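Local coordinates for protein beta-L-arabinobiosidase (PDB 5MQR) that probably hydrolyses glycosidic bonds during plant pectin breakdown, as a beta-L-arabinobiosidase that also carries sialidase-like regions, at residues Y674-L679 / T1020-M1025. Numbering follows the deposited sequence.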
loop_
_atom_site.group_PDB
_atom_site.type_symbol
_atom_site.label_atom_id
_atom_site.label_comp_id
_atom_site.label_asym_id
_atom_site.label_seq_id
_atom_site.Cartn_x
_atom_site.Cartn_y
_atom_site.Cartn_z
ATOM N N TYR A 674 -17.549 -7.530 15.092
ATOM C CA TYR A 674 -18.677 -7.952 15.898
ATOM C C TYR A 674 -19.618 -6.788 16.268
ATOM O O TYR A 674 -20.825 -6.923 16.198
ATOM C CB TYR A 674 -18.221 -8.668 17.177
ATOM C CG TYR A 674 -19.370 -8.980 18.128
ATOM C CD1 TYR A 674 -20.246 -10.016 17.862
ATOM C CD2 TYR A 674 -19.599 -8.201 19.244
ATOM C CE1 TYR A 674 -21.310 -10.293 18.697
ATOM C CE2 TYR A 674 -20.670 -8.468 20.107
ATOM C CZ TYR A 674 -21.519 -9.511 19.822
ATOM O OH TYR A 674 -22.560 -9.794 20.666
ATOM N N ARG A 675 -19.057 -5.663 16.660
ATOM C CA ARG A 675 -19.875 -4.560 17.170
ATOM C C ARG A 675 -20.661 -3.913 16.043
ATOM O O ARG A 675 -21.772 -3.442 16.279
ATOM C CB ARG A 675 -19.030 -3.537 17.921
ATOM C CG ARG A 675 -18.590 -4.036 19.310
ATOM C CD ARG A 675 -19.760 -4.227 20.274
ATOM N NE ARG A 675 -20.465 -2.982 20.473
ATOM C CZ ARG A 675 -20.350 -2.175 21.532
ATOM N NH1 ARG A 675 -19.577 -2.478 22.586
ATOM N NH2 ARG A 675 -21.038 -1.038 21.534
ATOM N N TRP A 676 -20.114 -3.928 14.820
ATOM C CA TRP A 676 -20.927 -3.495 13.686
ATOM C C TRP A 676 -22.085 -4.475 13.421
ATOM O O TRP A 676 -23.197 -4.041 13.183
ATOM C CB TRP A 676 -20.114 -3.312 12.414
ATOM C CG TRP A 676 -19.282 -2.102 12.369
ATOM C CD1 TRP A 676 -17.949 -2.055 12.083
ATOM C CD2 TRP A 676 -19.696 -0.748 12.564
ATOM N NE1 TRP A 676 -17.504 -0.759 12.099
ATOM C CE2 TRP A 676 -18.546 0.066 12.401
ATOM C CE3 TRP A 676 -20.906 -0.146 12.900
ATOM C CZ2 TRP A 676 -18.570 1.450 12.547
ATOM C CZ3 TRP A 676 -20.942 1.234 13.034
ATOM C CH2 TRP A 676 -19.779 2.020 12.859
ATOM N N TRP A 677 -21.790 -5.776 13.461
ATOM C CA TRP A 677 -22.764 -6.830 13.227
ATOM C C TRP A 677 -23.872 -6.798 14.283
ATOM O O TRP A 677 -25.040 -7.076 14.007
ATOM C CB TRP A 677 -22.027 -8.184 13.250
ATOM C CG TRP A 677 -22.869 -9.421 13.097
ATOM C CD1 TRP A 677 -23.248 -10.021 11.933
ATOM C CD2 TRP A 677 -23.359 -10.238 14.141
ATOM N NE1 TRP A 677 -23.965 -11.157 12.192
ATOM C CE2 TRP A 677 -24.049 -11.316 13.546
ATOM C CE3 TRP A 677 -23.303 -10.162 15.531
ATOM C CZ2 TRP A 677 -24.683 -12.305 14.293
ATOM C CZ3 TRP A 677 -23.924 -11.149 16.275
ATOM C CH2 TRP A 677 -24.596 -12.213 15.651
ATOM N N SER A 678 -23.474 -6.470 15.497
ATOM C CA SER A 678 -24.388 -6.336 16.590
ATOM C C SER A 678 -25.270 -5.101 16.441
ATOM O O SER A 678 -26.484 -5.210 16.491
ATOM C CB SER A 678 -23.614 -6.225 17.891
ATOM O OG SER A 678 -24.549 -6.457 18.905
ATOM N N LEU A 679 -24.642 -3.938 16.267
ATOM C CA LEU A 679 -25.369 -2.672 16.089
ATOM C C LEU A 679 -26.434 -2.789 15.008
ATOM O O LEU A 679 -27.542 -2.313 15.172
ATOM C CB LEU A 679 -24.416 -1.536 15.721
ATOM C CG LEU A 679 -25.072 -0.182 15.484
ATOM C CD1 LEU A 679 -25.505 0.430 16.805
ATOM C CD2 LEU A 679 -24.145 0.750 14.747
ATOM N N THR A 1020 -20.735 2.930 22.877
ATOM C CA THR A 1020 -19.946 2.944 21.645
ATOM C C THR A 1020 -18.778 1.972 21.810
ATOM O O THR A 1020 -18.427 1.549 22.925
ATOM C CB THR A 1020 -19.449 4.361 21.278
ATOM O OG1 THR A 1020 -18.530 4.847 22.255
ATOM C CG2 THR A 1020 -20.616 5.351 21.131
ATOM N N PHE A 1021 -18.222 1.608 20.664
ATOM C CA PHE A 1021 -16.991 0.847 20.566
ATOM C C PHE A 1021 -16.190 1.264 19.331
ATOM O O PHE A 1021 -15.042 1.646 19.424
ATOM C CB PHE A 1021 -17.225 -0.681 20.544
ATOM C CG PHE A 1021 -15.952 -1.433 20.432
ATOM C CD1 PHE A 1021 -15.123 -1.561 21.534
ATOM C CD2 PHE A 1021 -15.516 -1.911 19.208
ATOM C CE1 PHE A 1021 -13.896 -2.201 21.448
ATOM C CE2 PHE A 1021 -14.286 -2.553 19.113
ATOM C CZ PHE A 1021 -13.483 -2.695 20.239
ATOM N N ASN A 1022 -16.791 1.124 18.169
ATOM C CA ASN A 1022 -16.126 1.456 16.954
ATOM C C ASN A 1022 -15.909 2.947 16.782
ATOM O O ASN A 1022 -14.977 3.356 16.066
ATOM C CB ASN A 1022 -16.865 0.829 15.794
ATOM C CG ASN A 1022 -16.596 -0.663 15.688
ATOM O OD1 ASN A 1022 -15.500 -1.133 16.017
ATOM N ND2 ASN A 1022 -17.559 -1.408 15.165
ATOM N N ASP A 1023 -16.708 3.773 17.448
ATOM C CA ASP A 1023 -16.413 5.185 17.457
ATOM C C ASP A 1023 -15.105 5.439 18.163
ATOM O O ASP A 1023 -14.361 6.339 17.794
ATOM C CB ASP A 1023 -17.501 6.010 18.105
ATOM C CG ASP A 1023 -17.197 7.486 18.040
ATOM O OD1 ASP A 1023 -16.957 8.011 16.916
ATOM O OD2 ASP A 1023 -17.125 8.105 19.109
ATOM N N LEU A 1024 -14.842 4.640 19.189
ATOM C CA LEU A 1024 -13.597 4.729 19.972
ATOM C C LEU A 1024 -12.425 4.209 19.148
ATOM O O LEU A 1024 -11.337 4.779 19.188
ATOM C CB LEU A 1024 -13.686 3.918 21.268
ATOM C CG LEU A 1024 -14.931 4.092 22.140
ATOM C CD1 LEU A 1024 -14.885 3.091 23.283
ATOM C CD2 LEU A 1024 -15.045 5.522 22.673
HETATM N N MSE A 1025 -12.652 3.122 18.414
HETATM C CA MSE A 1025 -11.629 2.563 17.539
HETATM C C MSE A 1025 -11.203 3.592 16.503
HETATM O O MSE A 1025 -10.025 3.832 16.320
HETATM C CB MSE A 1025 -12.120 1.293 16.851
HETATM C CG MSE A 1025 -12.427 0.128 17.792
HETATM SE SE MSE A 1025 -10.746 -0.681 18.411
HETATM C CE MSE A 1025 -10.415 -1.620 16.705
#
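W676 presents one face of its indole to the amide of N1022: ND2 stands 3.0 Å above the ring plane, displaced toward the rim, with the ring and amide planes 34° apart. The nearest ring atom, W676 NE1, is 3.1 Å from N1022 ND2, but both are donors and no hydrogen bond joins them. Farther along the indole, W676 CZ2 rests 3.7 Å from N1022 CB. The preceding residue, R675, reaches across F1021, whose CB lies over the centre of one guanidinium face, 3.6 Å from R675 CZ. R675 CG, anti to its carbonyl carbon, comes within 3.7 Å of F1021 CD2, and bends at chi2 (-66°) and chi3 (-60°) then turn the guanidinium over F1021 CB. Helix 666-680 thereby packs on the start of helix 1022-1029, with F1021 as N-cap residue, in the mainly helical part of a six-hairpin glycosidase, consistent with an (alpha/alpha)6 barrel. With an alanine at W676, the N1022 amide would probably lose the flat surface beneath ND2 and a gap would be likely to open beside its CB. In the next shell, Y672 is hydrogen-bonded to N1022 ND2, while Q986 and S1019 hold R675 NH1 and NH2 and so fix the guanidinium's rotation. The E718 carboxylate accepts hydrogen bonds from the backbone N atoms of F1021, N1022 and D1023, a negative charge that would suit this helix start.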